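Local coordinates for protein possible metal-dependent hydrolase (Veillonella parvula, PDB 3RPC) that probably acts as a metal-dependent hydrolase of the metallo-beta-lactamase superfamily, using a pair of bound zinc ions, at residues T8-N12 with P50-L56; I210-V214 with I249-V253. The contacts are given in a common frame with arbitrary orientation. Residues are numbered along the deposited sequence.

Contact 1: residues T8-N12 with P50-L56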
ATOM      1  N   THR A   8      13.402  21.533  10.970  1.00 16.96           N
ATOM      2  CA  THR A   8      13.866  22.681  10.217  1.00 18.03           C
ATOM      3  C   THR A   8      13.545  22.460   8.754  1.00 18.02           C
ATOM      4  O   THR A   8      14.071  21.538   8.123  1.00 17.18           O
ATOM      5  CB  THR A   8      15.382  22.884  10.368  1.00 18.83           C
ATOM      6  OG1 THR A   8      15.691  23.176  11.738  1.00 21.37           O
ATOM      7  CG2 THR A   8      15.839  24.035   9.490  1.00 20.66           C
ATOM      8  N   HIS A   9      12.666  23.287   8.205  1.00 15.72           N
ATOM      9  CA  HIS A   9      12.364  23.144   6.799  1.00 15.13           C
ATOM     10  C   HIS A   9      13.504  23.683   5.951  1.00 18.02           C
ATOM     11  O   HIS A   9      14.073  24.718   6.284  1.00 19.60           O
ATOM     12  CB  HIS A   9      11.068  23.837   6.402  1.00 15.77           C
ATOM     13  CG  HIS A   9      10.632  23.434   5.040  1.00 15.12           C
ATOM     14  ND1 HIS A   9      10.504  22.109   4.689  1.00 18.20           N
ATOM     15  CD2 HIS A   9      10.380  24.154   3.921  1.00 18.40           C
ATOM     16  CE1 HIS A   9      10.160  22.029   3.418  1.00 19.59           C
ATOM     17  NE2 HIS A   9      10.077  23.253   2.930  1.00 17.74           N
ATOM     18  N   ILE A  10      13.853  22.984   4.873  1.00 16.12           N
ATOM     19  CA  ILE A  10      14.930  23.452   3.989  1.00 16.40           C
ATOM     20  C   ILE A  10      14.353  24.003   2.679  1.00 16.19           C
ATOM     21  O   ILE A  10      14.400  25.207   2.435  1.00 16.21           O
ATOM     22  CB  ILE A  10      16.004  22.370   3.737  1.00 18.30           C
ATOM     23  CG1 ILE A  10      16.619  21.910   5.065  1.00 20.34           C
ATOM     24  CG2 ILE A  10      17.101  22.900   2.805  1.00 17.90           C
ATOM     25  CD1 ILE A  10      17.293  23.011   5.858  1.00 21.79           C
ATOM     26  N   ARG A  11      13.774  23.135   1.855  1.00 14.50           N
ATOM     27  CA  ARG A  11      13.248  23.580   0.563  1.00 14.73           C
ATOM     28  C   ARG A  11      12.487  22.429  -0.075  1.00 13.95           C
ATOM     29  O   ARG A  11      12.984  21.325  -0.103  1.00 14.98           O
ATOM     30  CB  ARG A  11      14.389  24.036  -0.361  1.00 17.13           C
ATOM     31  CG  ARG A  11      13.879  24.695  -1.660  1.00 15.24           C
ATOM     32  CD  ARG A  11      15.031  25.044  -2.616  1.00 15.79           C
ATOM     33  NE  ARG A  11      15.771  23.853  -3.014  1.00 16.73           N
ATOM     34  CZ  ARG A  11      16.881  23.867  -3.749  1.00 18.36           C
ATOM     35  NH1 ARG A  11      17.381  25.017  -4.190  1.00 16.90           N
ATOM     36  NH2 ARG A  11      17.495  22.725  -4.050  1.00 17.88           N
ATOM     37  N   ASN A  12      11.296  22.718  -0.599  1.00 14.30           N
ATOM     38  CA  ASN A  12      10.402  21.689  -1.159  1.00 15.60           C
ATOM     39  C   ASN A  12      10.033  20.644  -0.096  1.00 14.05           C
ATOM     40  O   ASN A  12       9.384  20.986   0.890  1.00 16.54           O
ATOM     41  CB  ASN A  12      10.996  21.037  -2.414  1.00 15.37           C
ATOM     42  CG  ASN A  12       9.937  20.349  -3.274  1.00 15.93           C
ATOM     43  OD1 ASN A  12       8.849  20.898  -3.498  1.00 17.20           O
ATOM     44  ND2 ASN A  12      10.250  19.161  -3.767  1.00 16.91           N
ATOM     45  N   PRO A  50      15.158  24.031  -9.228  1.00 16.59           N
ATOM     46  CA  PRO A  50      14.303  24.675  -8.225  1.00 16.55           C
ATOM     47  C   PRO A  50      14.213  26.185  -8.435  1.00 18.69           C
ATOM     48  O   PRO A  50      15.168  26.807  -8.904  1.00 19.26           O
ATOM     49  CB  PRO A  50      15.001  24.347  -6.903  1.00 16.56           C
ATOM     50  CG  PRO A  50      16.423  24.132  -7.277  1.00 20.47           C
ATOM     51  CD  PRO A  50      16.407  23.517  -8.639  1.00 16.01           C
HETATM   52  N   MSE A  51      13.078  26.780  -8.090  1.00 18.46           N
HETATM   53  CA  MSE A  51      12.877  28.193  -8.388  1.00 19.00           C
HETATM   54  C   MSE A  51      13.536  29.134  -7.381  1.00 19.27           C
HETATM   55  O   MSE A  51      13.605  30.343  -7.618  1.00 19.21           O
HETATM   56  CB  MSE A  51      11.391  28.515  -8.523  1.00 22.90           C
HETATM   57  CG  MSE A  51      10.646  28.454  -7.228  1.00 23.59           C
HETATM   58 SE   MSE A  51       8.716  28.618  -7.514  0.44 25.47          SE
HETATM   59  CE  MSE A  51       8.483  27.478  -9.007  1.00 11.40           C
ATOM     60  N   VAL A  52      14.038  28.583  -6.275  1.00 17.64           N
ATOM     61  CA  VAL A  52      14.766  29.375  -5.289  1.00 16.15           C
ATOM     62  C   VAL A  52      16.001  28.596  -4.882  1.00 17.36           C
ATOM     63  O   VAL A  52      16.017  27.373  -4.982  1.00 17.91           O
ATOM     64  CB  VAL A  52      13.924  29.678  -4.029  1.00 18.27           C
ATOM     65  CG1 VAL A  52      12.710  30.517  -4.398  1.00 21.45           C
ATOM     66  CG2 VAL A  52      13.480  28.389  -3.350  1.00 16.35           C
ATOM     67  N   ASP A  53      17.036  29.319  -4.456  1.00 17.54           N
ATOM     68  CA  ASP A  53      18.244  28.704  -3.919  1.00 15.79           C
ATOM     69  C   ASP A  53      17.968  28.170  -2.522  1.00 20.08           C
ATOM     70  O   ASP A  53      16.956  28.510  -1.905  1.00 22.05           O
ATOM     71  CB  ASP A  53      19.384  29.729  -3.874  1.00 20.18           C
ATOM     72  CG  ASP A  53      20.080  29.879  -5.212  1.00 24.52           C
ATOM     73  OD1 ASP A  53      20.584  28.859  -5.742  1.00 22.41           O
ATOM     74  OD2 ASP A  53      20.107  31.013  -5.746  1.00 23.25           O
ATOM     75  N   LEU A  54      18.865  27.329  -2.019  1.00 18.51           N
ATOM     76  CA  LEU A  54      18.755  26.856  -0.648  1.00 16.92           C
ATOM     77  C   LEU A  54      18.839  28.040   0.313  1.00 20.37           C
ATOM     78  O   LEU A  54      19.488  29.051   0.014  1.00 19.58           O
ATOM     79  CB  LEU A  54      19.879  25.866  -0.339  1.00 17.95           C
ATOM     80  CG  LEU A  54      19.879  24.526  -1.078  1.00 17.66           C
ATOM     81  CD1 LEU A  54      21.201  23.786  -0.836  1.00 19.24           C
ATOM     82  CD2 LEU A  54      18.683  23.651  -0.669  1.00 18.70           C
ATOM     83  N   PRO A  55      18.197  27.917   1.482  1.00 18.12           N
ATOM     84  CA  PRO A  55      18.176  29.014   2.464  1.00 20.69           C
ATOM     85  C   PRO A  55      19.400  29.042   3.378  1.00 23.02           C
ATOM     86  O   PRO A  55      19.510  29.947   4.213  1.00 25.08           O
ATOM     87  CB  PRO A  55      16.933  28.693   3.294  1.00 21.24           C
ATOM     88  CG  PRO A  55      16.882  27.193   3.272  1.00 21.61           C
ATOM     89  CD  PRO A  55      17.292  26.815   1.867  1.00 18.65           C
ATOM     90  N   LEU A  56      20.295  28.072   3.231  1.00 20.01           N
ATOM     91  CA  LEU A  56      21.507  28.039   4.042  1.00 22.21           C
ATOM     92  C   LEU A  56      22.651  27.435   3.251  1.00 19.59           C
ATOM     93  O   LEU A  56      22.439  26.799   2.221  1.00 19.59           O
ATOM     94  CB  LEU A  56      21.264  27.262   5.338  1.00 25.28           C
ATOM     95  CG  LEU A  56      21.114  25.740   5.287  1.00 27.04           C
ATOM     96  CD1 LEU A  56      20.907  25.198   6.692  1.00 31.06           C
ATOM     97  CD2 LEU A  56      19.970  25.296   4.370  1.00 29.62           C
TER
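This is a mixed contact, part hydrogen bond and part apolar packing, between the end of strand 6-11 and the irregular loop that leads into helix 58-62. Arg11 supplies the hydrogen bond and much of the packing. Its side chain reaches across to the loop, and NH1 donates a hydrogen bond of 2.8 Å to Val52 O. That carbonyl lies at the edge of the guanidinium, near its plane. The two faces are covered by apolar groups: Leu54 CD2 lies 3.6 Å from Arg11 CZ on one, and Pro50 CG lies 3.4 Å from Arg11 NH1 on the other. Arg11 CD also packs on Val52 CG2 at 3.8 Å. Arg11 NH2 bonds to the carbonyls of Phe29 and Ala31, so Arg11 bonds to two parts of the same long loop between strand 22-26 and helix 58-62.

Ile10 adds an apolar patch. Its CG2 packs on Leu54 CD2 at 3.9 Å and on Pro55 CD at 4.0 Å, while Ile10 CD1 meets Leu56 CD2 at 3.8 Å. Leu61 of helix 58-62 touches Ile10, Leu54 and Leu56 and extends this cluster.

Ile10 and Arg11 both face Thr14 and form a classic beta bulge. The Arg11 side chain stays about 12 Å from a zinc. Just beyond the bulge, Asn12 ND2 bonds to the carbonyl of Asp76, a ligand in the two-zinc site of this metallo-beta-lactamase-like fold.

Contact 2: residues I210-V214 with I249-V253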
ATOM      1  N   ILE A 210      -5.360  19.271   3.695  1.00 14.79           N
ATOM      2  CA  ILE A 210      -5.058  19.974   4.925  1.00 14.56           C
ATOM      3  C   ILE A 210      -6.316  20.104   5.775  1.00 13.94           C
ATOM      4  O   ILE A 210      -6.295  19.857   6.974  1.00 17.05           O
ATOM      5  CB  ILE A 210      -4.472  21.362   4.643  1.00 15.38           C
ATOM      6  CG1 ILE A 210      -3.157  21.234   3.880  1.00 15.33           C
ATOM      7  CG2 ILE A 210      -4.287  22.150   5.947  1.00 18.04           C
ATOM      8  CD1 ILE A 210      -2.515  22.582   3.562  1.00 14.37           C
ATOM      9  N   GLY A 211      -7.424  20.491   5.151  1.00 13.78           N
ATOM     10  CA  GLY A 211      -8.658  20.628   5.901  1.00 17.16           C
ATOM     11  C   GLY A 211      -9.062  19.289   6.497  1.00 15.88           C
ATOM     12  O   GLY A 211      -9.499  19.213   7.651  1.00 17.08           O
ATOM     13  N   ARG A 212      -8.901  18.225   5.713  1.00 14.42           N
ATOM     14  CA  ARG A 212      -9.324  16.900   6.162  1.00 15.41           C
ATOM     15  C   ARG A 212      -8.433  16.429   7.299  1.00 15.91           C
ATOM     16  O   ARG A 212      -8.901  15.777   8.236  1.00 17.81           O
ATOM     17  CB  ARG A 212      -9.295  15.897   5.003  1.00 17.39           C
ATOM     18  CG  ARG A 212      -9.964  14.562   5.317  1.00 15.74           C
ATOM     19  CD  ARG A 212      -9.901  13.604   4.132  1.00 17.25           C
ATOM     20  NE  ARG A 212     -10.470  14.200   2.920  1.00 19.56           N
ATOM     21  CZ  ARG A 212      -9.754  14.502   1.840  1.00 29.11           C
ATOM     22  NH1 ARG A 212      -8.450  14.232   1.802  1.00 27.76           N
ATOM     23  NH2 ARG A 212     -10.339  15.056   0.787  1.00 34.86           N
HETATM   24  N   MSE A 213      -7.148  16.763   7.226  1.00 15.33           N
HETATM   25  CA  MSE A 213      -6.224  16.339   8.273  1.00 15.43           C
HETATM   26  C   MSE A 213      -6.566  16.980   9.614  1.00 17.03           C
HETATM   27  O   MSE A 213      -6.415  16.358  10.674  1.00 16.78           O
HETATM   28  CB  MSE A 213      -4.770  16.670   7.902  1.00 15.76           C
HETATM   29  CG  MSE A 213      -3.722  16.028   8.811  1.00 16.14           C
HETATM   30 SE   MSE A 213      -3.742  14.083   8.612  0.69 20.70          SE
HETATM   31  CE  MSE A 213      -2.900  13.920   6.902  1.00 21.78           C
ATOM     32  N   VAL A 214      -7.007  18.231   9.577  1.00 16.56           N
ATOM     33  CA  VAL A 214      -7.355  18.941  10.794  1.00 17.82           C
ATOM     34  C   VAL A 214      -8.590  18.320  11.448  1.00 18.57           C
ATOM     35  O   VAL A 214      -8.678  18.239  12.675  1.00 20.56           O
ATOM     36  CB  VAL A 214      -7.573  20.441  10.520  1.00 18.38           C
ATOM     37  CG1 VAL A 214      -8.215  21.118  11.719  1.00 23.03           C
ATOM     38  CG2 VAL A 214      -6.236  21.107  10.162  1.00 19.46           C
ATOM     39  N   ILE A 249      -8.192  27.654  10.735  1.00 15.09           N
ATOM     40  CA  ILE A 249      -7.352  26.549  11.203  1.00 14.65           C
ATOM     41  C   ILE A 249      -5.863  26.882  11.269  1.00 15.75           C
ATOM     42  O   ILE A 249      -5.008  25.986  11.276  1.00 15.80           O
ATOM     43  CB  ILE A 249      -7.600  25.269  10.365  1.00 15.33           C
ATOM     44  CG1 ILE A 249      -7.406  25.541   8.868  1.00 17.01           C
ATOM     45  CG2 ILE A 249      -9.009  24.737  10.632  1.00 15.86           C
ATOM     46  CD1 ILE A 249      -7.589  24.295   7.974  1.00 16.69           C
ATOM     47  N   GLU A 250      -5.549  28.171  11.355  1.00 16.83           N
ATOM     48  CA  GLU A 250      -4.153  28.596  11.431  1.00 19.18           C
ATOM     49  C   GLU A 250      -3.416  28.047  12.649  1.00 18.75           C
ATOM     50  O   GLU A 250      -2.206  27.837  12.597  1.00 19.59           O
ATOM     51  CB  GLU A 250      -4.067  30.118  11.432  1.00 21.83           C
ATOM     52  CG  GLU A 250      -4.368  30.726  10.090  1.00 22.48           C
ATOM     53  CD  GLU A 250      -4.584  32.221  10.171  1.00 31.66           C
ATOM     54  OE1 GLU A 250      -4.061  32.945   9.296  1.00 24.64           O
ATOM     55  OE2 GLU A 250      -5.288  32.665  11.103  1.00 39.06           O
ATOM     56  N   SER A 251      -4.129  27.836  13.753  1.00 17.59           N
ATOM     57  CA  SER A 251      -3.484  27.308  14.954  1.00 16.73           C
ATOM     58  C   SER A 251      -3.072  25.846  14.784  1.00 17.98           C
ATOM     59  O   SER A 251      -2.249  25.331  15.551  1.00 20.77           O
ATOM     60  CB  SER A 251      -4.393  27.442  16.173  1.00 23.21           C
ATOM     61  OG  SER A 251      -4.587  28.804  16.514  1.00 31.07           O
ATOM     62  N   HIS A 252      -3.652  25.179  13.788  1.00 17.01           N
ATOM     63  CA  HIS A 252      -3.402  23.759  13.538  1.00 18.35           C
ATOM     64  C   HIS A 252      -2.336  23.512  12.480  1.00 18.44           C
ATOM     65  O   HIS A 252      -1.726  22.447  12.459  1.00 16.27           O
ATOM     66  CB  HIS A 252      -4.684  23.065  13.063  1.00 15.06           C
ATOM     67  CG  HIS A 252      -5.796  23.093  14.055  1.00 16.46           C
ATOM     68  ND1 HIS A 252      -6.141  21.999  14.822  1.00 18.44           N
ATOM     69  CD2 HIS A 252      -6.667  24.076  14.387  1.00 19.86           C
ATOM     70  CE1 HIS A 252      -7.170  22.313  15.592  1.00 20.84           C
ATOM     71  NE2 HIS A 252      -7.507  23.569  15.347  1.00 23.04           N
ATOM     72  N   VAL A 253      -2.146  24.478  11.584  1.00 14.96           N
ATOM     73  CA  VAL A 253      -1.335  24.272  10.385  1.00 15.43           C
ATOM     74  C   VAL A 253      -0.223  25.305  10.251  1.00 18.51           C
ATOM     75  O   VAL A 253      -0.492  26.509  10.130  1.00 20.93           O
ATOM     76  CB  VAL A 253      -2.190  24.355   9.107  1.00 16.07           C
ATOM     77  CG1 VAL A 253      -1.323  24.069   7.872  1.00 17.59           C
ATOM     78  CG2 VAL A 253      -3.367  23.375   9.189  1.00 16.43           C
TER
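Val214 lies over the ring of His252: its CG1 is 4.0 Å from the ring centroid and 17° off the ring normal. This is a CH-pi contact on the face of the imidazole. The other methyl, Val214 CG2, is 3.8 Å from both His252 CB and Val253 CG2. Val214 CG1 also touches Ile249 CG2 at 3.9 Å. One short side chain thus meets three residues of the turn, and it has the largest covered area of this contact.

One helical turn earlier, Ile210 faces the same turn. Its CG2 packs on Val253 CG2 at 3.6 Å and lies 4.4 Å from Ile249 CD1. Gly211 is between them in sequence, and its CA comes within 4.3 Å of Ile249 CD1.

The family fold is a four-layer alpha-beta/beta-alpha sandwich. Helix 207-216 belongs to the outer helical layer on the sheet containing strands 221-225 and 253-254. It packs beside the turn that joins helix 237-246 to edge strand 253-254. The turn is compact: His252 N donates to Ile249 O at 3.0 Å, and Val253 N makes a weak bond to the same Ile249 O at 3.2 Å. This winding brings Ile249, His252 and Val253 round to the helix, while Glu250 and Ser251 are exposed. Val214 also touches Ile222 of strand 221-225, Ile210 touches Val240 of helix 237-246, and Ile249 touches Ile244 of that helix.

How the contacts relate
The two contacts are separate, with centres 23 Å apart and nearest atoms about 12 Å apart. They share no helix or strand. Contact 1 belongs to the sheet containing strand 6-11, contact 2 to the other sheet, beside its edge strand 253-254. Both are partly buried, but the centre of contact 1 is about 13 Å from the centre of the chain, against about 18 Å for contact 2. Contact 1 covers more surface, 379 Å² against 244 Å². Their chemistry differs. Contact 1 joins a buried arginine, its side chain about 12 Å from a zinc, to loop backbone and adds apolar packing. Contact 2 is held by apolar carbon contacts and one CH-pi contact on an imidazole face.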